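Phosphoacetylglucosamine mutase (Aspergillus lentulus, PDB 5O9X) interconverts the 6-phosphate and 1-phosphate of N-acetylglucosamine, probably by way of a bisphosphorylated sugar intermediate. Local coordinates at residues T51-I62 with I118-V129. The protein carries 1 engineered substitution. Sequence-based numbering, arbitrary orientation.
Sequences TLRSKKLSGQWI and IDVSMENPARVV
R127 lays its aliphatic stem over one face of the W61 indole: CB stands 3.5 Å from the centroid of the six-membered ring, a CH-pi contact, and CD follows near NE1 and CE2. The guanidinium, turned well out of parallel with the ring, gives NH1 to G59 O (2.8 Å), which lies in its plane; NE forms a salt bridge with E155. The two strands run parallel, I62 N bonding R127 O and V129 N bonding I62 O. S54, with OG anti to its own N (chi1 -179°), joins helix to strand: OG accepts a nearly straight bond from R127 N (2.9 Å, 173° at H) and donates to Q60 O. K55 crosses M122 at about a right angle, CD against CE, then bends at chi4 (-75°) to bring NZ almost in line with the C=O of N124 (2.9 Å) and above the carbonyl plane of M122. In return N124 ND2 reaches K55 O (3.0 Å) from the opposite face to S58 N. K56 NZ lies near the carbonyl plane of I118 O (2.8 Å) and above that of D119 O (2.9 Å). In this alpha/beta/alpha domain, the end of helix 40-56 is thus tied to the end of helix 107-118, the loop after it and the start of strand 127-132, largely by side chains bonding main-chain atoms; both ammonium groups meet carbonyl oxygens, probably favouring their protonated form.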
ATOM      1  N   THR A  51      11.874  -8.660 -17.634  1.00 24.85           N
ATOM      2  CA  THR A  51      12.929  -8.480 -18.689  1.00 26.42           C
ATOM      3  C   THR A  51      12.326  -7.650 -19.878  1.00 27.84           C
ATOM      4  O   THR A  51      12.891  -6.637 -20.297  1.00 25.70           O
ATOM      5  CB  THR A  51      13.447  -9.827 -19.241  1.00 28.22           C
ATOM      6  OG1 THR A  51      14.102 -10.581 -18.219  1.00 27.22           O
ATOM      7  CG2 THR A  51      14.495  -9.598 -20.383  1.00 25.74           C
ATOM      8  N   LEU A  52      11.143  -8.061 -20.342  1.00 25.43           N
ATOM      9  CA  LEU A  52      10.470  -7.356 -21.425  1.00 28.80           C
ATOM     10  C   LEU A  52      10.146  -5.927 -21.065  1.00 29.46           C
ATOM     11  O   LEU A  52      10.252  -5.026 -21.936  1.00 28.89           O
ATOM     12  CB  LEU A  52       9.189  -8.088 -21.865  1.00 27.60           C
ATOM     13  CG  LEU A  52       9.432  -9.470 -22.523  1.00 30.52           C
ATOM     14  CD1 LEU A  52       8.108 -10.033 -23.007  1.00 30.90           C
ATOM     15  CD2 LEU A  52      10.426  -9.433 -23.702  1.00 33.63           C
ATOM     16  N   ARG A  53       9.758  -5.689 -19.805  1.00 23.95           N
ATOM     17  CA  ARG A  53       9.367  -4.350 -19.398  1.00 23.40           C
ATOM     18  C   ARG A  53      10.559  -3.461 -19.425  1.00 23.96           C
ATOM     19  O   ARG A  53      10.489  -2.322 -19.921  1.00 25.42           O
ATOM     20  CB  ARG A  53       8.689  -4.301 -17.968  1.00 21.70           C
ATOM     21  CG  ARG A  53       8.230  -2.909 -17.531  1.00 25.70           C
ATOM     22  CD  ARG A  53       7.143  -2.394 -18.453  1.00 25.09           C
ATOM     23  NE  ARG A  53       6.544  -1.168 -17.974  1.00 24.81           N
ATOM     24  CZ  ARG A  53       5.911  -0.296 -18.725  1.00 27.19           C
ATOM     25  NH1 ARG A  53       5.869  -0.456 -20.069  1.00 28.54           N
ATOM     26  NH2 ARG A  53       5.348   0.739 -18.134  1.00 29.03           N
ATOM     27  N   SER A  54      11.657  -3.965 -18.876  1.00 23.39           N
ATOM     28  CA  SER A  54      12.858  -3.154 -18.776  1.00 25.24           C
ATOM     29  C   SER A  54      13.345  -2.801 -20.188  1.00 29.73           C
ATOM     30  O   SER A  54      13.656  -1.623 -20.452  1.00 28.69           O
ATOM     31  CB  SER A  54      13.950  -3.944 -18.068  1.00 22.46           C
ATOM     32  OG  SER A  54      15.100  -3.146 -17.967  1.00 27.52           O
ATOM     33  N   LYS A  55      13.447  -3.836 -21.049  1.00 29.28           N
ATOM     34  CA  LYS A  55      13.828  -3.639 -22.489  1.00 33.70           C
ATOM     35  C   LYS A  55      12.949  -2.586 -23.205  1.00 33.78           C
ATOM     36  O   LYS A  55      13.503  -1.637 -23.821  1.00 34.20           O
ATOM     37  CB  LYS A  55      13.854  -4.998 -23.228  1.00 28.41           C
ATOM     38  CG  LYS A  55      15.049  -5.877 -22.907  1.00 31.00           C
ATOM     39  CD  LYS A  55      14.929  -7.199 -23.688  1.00 32.43           C
ATOM     40  CE  LYS A  55      15.984  -8.217 -23.349  1.00 35.62           C
ATOM     41  NZ  LYS A  55      17.325  -7.901 -23.948  1.00 38.11           N
ATOM     42  N   LYS A  56      11.617  -2.674 -23.026  1.00 30.90           N
ATOM     43  CA  LYS A  56      10.674  -1.709 -23.617  1.00 32.19           C
ATOM     44  C   LYS A  56      10.951  -0.306 -23.120  1.00 34.68           C
ATOM     45  O   LYS A  56      10.796   0.653 -23.902  1.00 30.32           O
ATOM     46  CB  LYS A  56       9.196  -2.053 -23.341  1.00 31.71           C
ATOM     47  CG  LYS A  56       8.166  -1.147 -24.018  1.00 32.79           C
ATOM     48  CD  LYS A  56       8.279  -1.163 -25.570  1.00 33.00           C
ATOM     49  CE  LYS A  56       7.099  -0.427 -26.218  1.00 33.10           C
ATOM     50  NZ  LYS A  56       7.262  -0.455 -27.699  1.00 36.27           N
ATOM     51  N   LEU A  57      11.371  -0.198 -21.849  1.00 30.45           N
ATOM     52  CA  LEU A  57      11.708   1.089 -21.254  1.00 32.32           C
ATOM     53  C   LEU A  57      13.196   1.382 -21.347  1.00 34.45           C
ATOM     54  O   LEU A  57      13.775   1.945 -20.421  1.00 37.02           O
ATOM     55  CB  LEU A  57      11.114   1.203 -19.833  1.00 30.33           C
ATOM     56  CG  LEU A  57       9.569   1.151 -19.797  1.00 30.05           C
ATOM     57  CD1 LEU A  57       9.071   1.197 -18.338  1.00 29.00           C
ATOM     58  CD2 LEU A  57       8.929   2.309 -20.558  1.00 31.12           C
ATOM     59  N   SER A  58      13.810   0.938 -22.466  1.00 32.87           N
ATOM     60  CA  SER A  58      15.236   1.215 -22.835  1.00 35.61           C
ATOM     61  C   SER A  58      16.249   0.913 -21.727  1.00 34.73           C
ATOM     62  O   SER A  58      17.214   1.669 -21.526  1.00 35.45           O
ATOM     63  CB  SER A  58      15.433   2.676 -23.327  1.00 43.49           C
ATOM     64  OG  SER A  58      14.416   3.149 -24.210  1.00 49.24           O
ATOM     65  N   GLY A  59      16.012  -0.191 -21.014  1.00 34.50           N
ATOM     66  CA  GLY A  59      16.917  -0.738 -19.991  1.00 29.44           C
ATOM     67  C   GLY A  59      16.834  -0.073 -18.623  1.00 31.05           C
ATOM     68  O   GLY A  59      17.784  -0.153 -17.839  1.00 27.76           O
ATOM     69  N   GLN A  60      15.700   0.564 -18.319  1.00 30.72           N
ATOM     70  CA  GLN A  60      15.481   1.181 -17.001  1.00 30.31           C
ATOM     71  C   GLN A  60      15.266   0.035 -16.007  1.00 25.80           C
ATOM     72  O   GLN A  60      14.811  -1.022 -16.385  1.00 24.31           O
ATOM     73  CB  GLN A  60      14.308   2.159 -17.000  1.00 31.94           C
ATOM     74  CG  GLN A  60      14.668   3.598 -17.422  1.00 33.61           C
ATOM     75  CD  GLN A  60      13.464   4.505 -17.461  1.00 33.71           C
ATOM     76  OE1 GLN A  60      12.503   4.236 -18.153  1.00 38.65           O
ATOM     77  NE2 GLN A  60      13.502   5.582 -16.712  1.00 33.92           N
ATOM     78  N   TRP A  61      15.743   0.224 -14.788  1.00 23.60           N
ATOM     79  CA  TRP A  61      15.567  -0.753 -13.732  1.00 22.00           C
ATOM     80  C   TRP A  61      14.078  -0.962 -13.466  1.00 18.11           C
ATOM     81  O   TRP A  61      13.292  -0.018 -13.236  1.00 19.24           O
ATOM     82  CB  TRP A  61      16.319  -0.287 -12.474  1.00 23.00           C
ATOM     83  CG  TRP A  61      17.786  -0.358 -12.681  1.00 23.21           C
ATOM     84  CD1 TRP A  61      18.605   0.634 -13.130  1.00 26.13           C
ATOM     85  CD2 TRP A  61      18.625  -1.511 -12.446  1.00 25.63           C
ATOM     86  NE1 TRP A  61      19.924   0.163 -13.172  1.00 26.79           N
ATOM     87  CE2 TRP A  61      19.962  -1.135 -12.769  1.00 24.38           C
ATOM     88  CE3 TRP A  61      18.374  -2.819 -11.977  1.00 25.99           C
ATOM     89  CZ2 TRP A  61      21.038  -2.018 -12.667  1.00 25.58           C
ATOM     90  CZ3 TRP A  61      19.454  -3.709 -11.852  1.00 26.39           C
ATOM     91  CH2 TRP A  61      20.781  -3.291 -12.209  1.00 28.52           C
ATOM     92  N   ILE A  62      13.688  -2.222 -13.529  1.00 21.32           N
ATOM     93  CA  ILE A  62      12.316  -2.634 -13.090  1.00 20.19           C
ATOM     94  C   ILE A  62      12.445  -3.414 -11.740  1.00 21.18           C
ATOM     95  O   ILE A  62      13.368  -4.216 -11.584  1.00 22.27           O
ATOM     96  CB  ILE A  62      11.732  -3.528 -14.186  1.00 19.08           C
ATOM     97  CG1 ILE A  62      11.487  -2.696 -15.492  1.00 18.51           C
ATOM     98  CG2 ILE A  62      10.403  -4.213 -13.772  1.00 18.19           C
ATOM     99  CD1 ILE A  62      10.603  -1.458 -15.275  1.00 17.85           C
ATOM    100  N   ILE A 118       4.219  -6.130 -28.158  1.00 35.59           N
ATOM    101  CA  ILE A 118       4.667  -4.958 -27.392  1.00 35.94           C
ATOM    102  C   ILE A 118       5.606  -4.074 -28.298  1.00 35.77           C
ATOM    103  O   ILE A 118       5.780  -2.846 -28.086  1.00 35.76           O
ATOM    104  CB  ILE A 118       5.356  -5.379 -26.021  1.00 34.47           C
ATOM    105  CG1 ILE A 118       4.438  -6.316 -25.167  1.00 32.77           C
ATOM    106  CG2 ILE A 118       5.738  -4.132 -25.222  1.00 34.83           C
ATOM    107  CD1 ILE A 118       5.031  -6.747 -23.818  1.00 35.33           C
ATOM    108  N   ASP A 119       6.196  -4.735 -29.290  1.00 38.03           N
ATOM    109  CA  ASP A 119       7.232  -4.173 -30.179  1.00 43.36           C
ATOM    110  C   ASP A 119       8.445  -3.744 -29.331  1.00 39.87           C
ATOM    111  O   ASP A 119       8.664  -2.570 -29.040  1.00 39.38           O
ATOM    112  CB  ASP A 119       6.658  -3.086 -31.119  1.00 41.50           C
ATOM    113  CG  ASP A 119       7.726  -2.451 -31.992  1.00 49.22           C
ATOM    114  OD1 ASP A 119       8.680  -3.164 -32.353  1.00 44.73           O
ATOM    115  OD2 ASP A 119       7.625  -1.228 -32.259  1.00 53.42           O
ATOM    116  N   VAL A 120       9.154  -4.754 -28.852  1.00 37.39           N
ATOM    117  CA  VAL A 120      10.286  -4.556 -27.951  1.00 39.64           C
ATOM    118  C   VAL A 120      11.586  -4.756 -28.727  1.00 37.31           C
ATOM    119  O   VAL A 120      11.763  -5.813 -29.363  1.00 36.26           O
ATOM    120  CB  VAL A 120      10.254  -5.526 -26.751  1.00 36.52           C
ATOM    121  CG1 VAL A 120      11.463  -5.318 -25.844  1.00 34.69           C
ATOM    122  CG2 VAL A 120       8.944  -5.371 -25.965  1.00 39.91           C
ATOM    123  N   SER A 121      12.455  -3.735 -28.685  1.00 40.10           N
ATOM    124  CA  SER A 121      13.859  -3.840 -29.178  1.00 42.22           C
ATOM    125  C   SER A 121      14.731  -4.780 -28.317  1.00 44.89           C
ATOM    126  O   SER A 121      15.316  -4.338 -27.302  1.00 47.47           O
ATOM    127  CB  SER A 121      14.494  -2.445 -29.282  1.00 40.34           C
ATOM    128  OG  SER A 121      13.663  -1.587 -30.037  1.00 41.84           O
ATOM    129  N   MET A 122      14.836  -6.046 -28.741  1.00 38.35           N
ATOM    130  CA  MET A 122      15.512  -7.127 -28.013  1.00 42.33           C
ATOM    131  C   MET A 122      17.008  -6.986 -27.781  1.00 48.37           C
ATOM    132  O   MET A 122      17.618  -7.856 -27.143  1.00 44.96           O
ATOM    133  CB  MET A 122      15.270  -8.498 -28.665  1.00 51.61           C
ATOM    134  CG  MET A 122      13.965  -9.236 -28.348  1.00 48.22           C
ATOM    135  SD  MET A 122      13.584  -9.532 -26.586  1.00 51.57           S
ATOM    136  CE  MET A 122      12.672  -8.064 -26.561  1.00 35.13           C
ATOM    137  N   GLU A 123      17.585  -5.906 -28.301  1.00 46.75           N
ATOM    138  CA  GLU A 123      19.013  -5.610 -28.151  1.00 46.50           C
ATOM    139  C   GLU A 123      19.198  -4.651 -26.959  1.00 40.24           C
ATOM    140  O   GLU A 123      20.302  -4.438 -26.492  1.00 36.55           O
ATOM    141  CB  GLU A 123      19.604  -5.029 -29.476  1.00 45.70           C
ATOM    142  CG  GLU A 123      19.125  -3.616 -29.846  1.00 47.76           C
ATOM    143  CD  GLU A 123      17.921  -3.529 -30.815  1.00 60.15           C
ATOM    144  OE1 GLU A 123      16.996  -4.377 -30.815  1.00 56.61           O
ATOM    145  OE2 GLU A 123      17.873  -2.545 -31.587  1.00 65.17           O
ATOM    146  N   ASN A 124      18.112  -4.020 -26.515  1.00 41.30           N
ATOM    147  CA  ASN A 124      18.162  -3.166 -25.307  1.00 40.13           C
ATOM    148  C   ASN A 124      18.638  -4.025 -24.077  1.00 34.54           C
ATOM    149  O   ASN A 124      18.412  -5.237 -24.013  1.00 32.71           O
ATOM    150  CB  ASN A 124      16.807  -2.442 -25.050  1.00 41.49           C
ATOM    151  CG  ASN A 124      16.513  -1.334 -26.064  1.00 44.57           C
ATOM    152  OD1 ASN A 124      17.390  -0.919 -26.822  1.00 50.85           O
ATOM    153  ND2 ASN A 124      15.281  -0.841 -26.069  1.00 40.30           N
ATOM    154  N   PRO A 125      19.416  -3.429 -23.167  1.00 32.99           N
ATOM    155  CA  PRO A 125      19.662  -4.207 -21.954  1.00 33.17           C
ATOM    156  C   PRO A 125      18.358  -4.391 -21.123  1.00 29.61           C
ATOM    157  O   PRO A 125      17.387  -3.664 -21.306  1.00 27.26           O
ATOM    158  CB  PRO A 125      20.721  -3.383 -21.220  1.00 35.65           C
ATOM    159  CG  PRO A 125      20.524  -1.975 -21.687  1.00 35.08           C
ATOM    160  CD  PRO A 125      20.127  -2.141 -23.154  1.00 35.66           C
ATOM    161  N   ALA A 126      18.321  -5.417 -20.290  1.00 30.45           N
ATOM    162  CA  ALA A 126      17.252  -5.527 -19.281  1.00 32.50           C
ATOM    163  C   ALA A 126      17.940  -5.464 -17.930  1.00 30.59           C
ATOM    164  O   ALA A 126      18.962  -6.172 -17.727  1.00 29.78           O
ATOM    165  CB  ALA A 126      16.539  -6.858 -19.453  1.00 28.20           C
ATOM    166  N   ARG A 127      17.378  -4.633 -17.022  1.00 29.33           N
ATOM    167  CA  ARG A 127      17.940  -4.460 -15.686  1.00 28.65           C
ATOM    168  C   ARG A 127      16.788  -4.630 -14.638  1.00 26.68           C
ATOM    169  O   ARG A 127      15.787  -3.931 -14.713  1.00 25.82           O
ATOM    170  CB  ARG A 127      18.627  -3.076 -15.584  1.00 28.97           C
ATOM    171  CG  ARG A 127      19.887  -2.951 -16.475  1.00 30.35           C
ATOM    172  CD  ARG A 127      20.554  -1.607 -16.241  1.00 33.29           C
ATOM    173  NE  ARG A 127      21.669  -1.380 -17.167  1.00 40.66           N
ATOM    174  CZ  ARG A 127      21.566  -0.730 -18.337  1.00 40.33           C
ATOM    175  NH1 ARG A 127      20.412  -0.195 -18.747  1.00 30.99           N
ATOM    176  NH2 ARG A 127      22.653  -0.584 -19.083  1.00 37.49           N
ATOM    177  N   VAL A 128      16.916  -5.630 -13.768  1.00 28.34           N
ATOM    178  CA  VAL A 128      15.867  -5.973 -12.787  1.00 25.52           C
ATOM    179  C   VAL A 128      16.491  -5.999 -11.376  1.00 23.81           C
ATOM    180  O   VAL A 128      17.542  -6.532 -11.177  1.00 24.29           O
ATOM    181  CB  VAL A 128      15.141  -7.271 -13.202  1.00 24.88           C
ATOM    182  CG1 VAL A 128      14.099  -7.759 -12.158  1.00 23.58           C
ATOM    183  CG2 VAL A 128      14.487  -7.079 -14.574  1.00 23.17           C
ATOM    184  N   VAL A 129      15.833  -5.378 -10.405  1.00 23.48           N
ATOM    185  CA  VAL A 129      16.308  -5.420  -8.980  1.00 20.91           C
ATOM    186  C   VAL A 129      15.130  -6.045  -8.157  1.00 21.90           C
ATOM    187  O   VAL A 129      13.950  -5.735  -8.406  1.00 20.26           O
ATOM    188  CB  VAL A 129      16.768  -3.979  -8.513  1.00 21.96           C
ATOM    189  CG1 VAL A 129      15.679  -2.923  -8.723  1.00 19.25           C
ATOM    190  CG2 VAL A 129      17.163  -3.950  -7.015  1.00 21.86           C
TER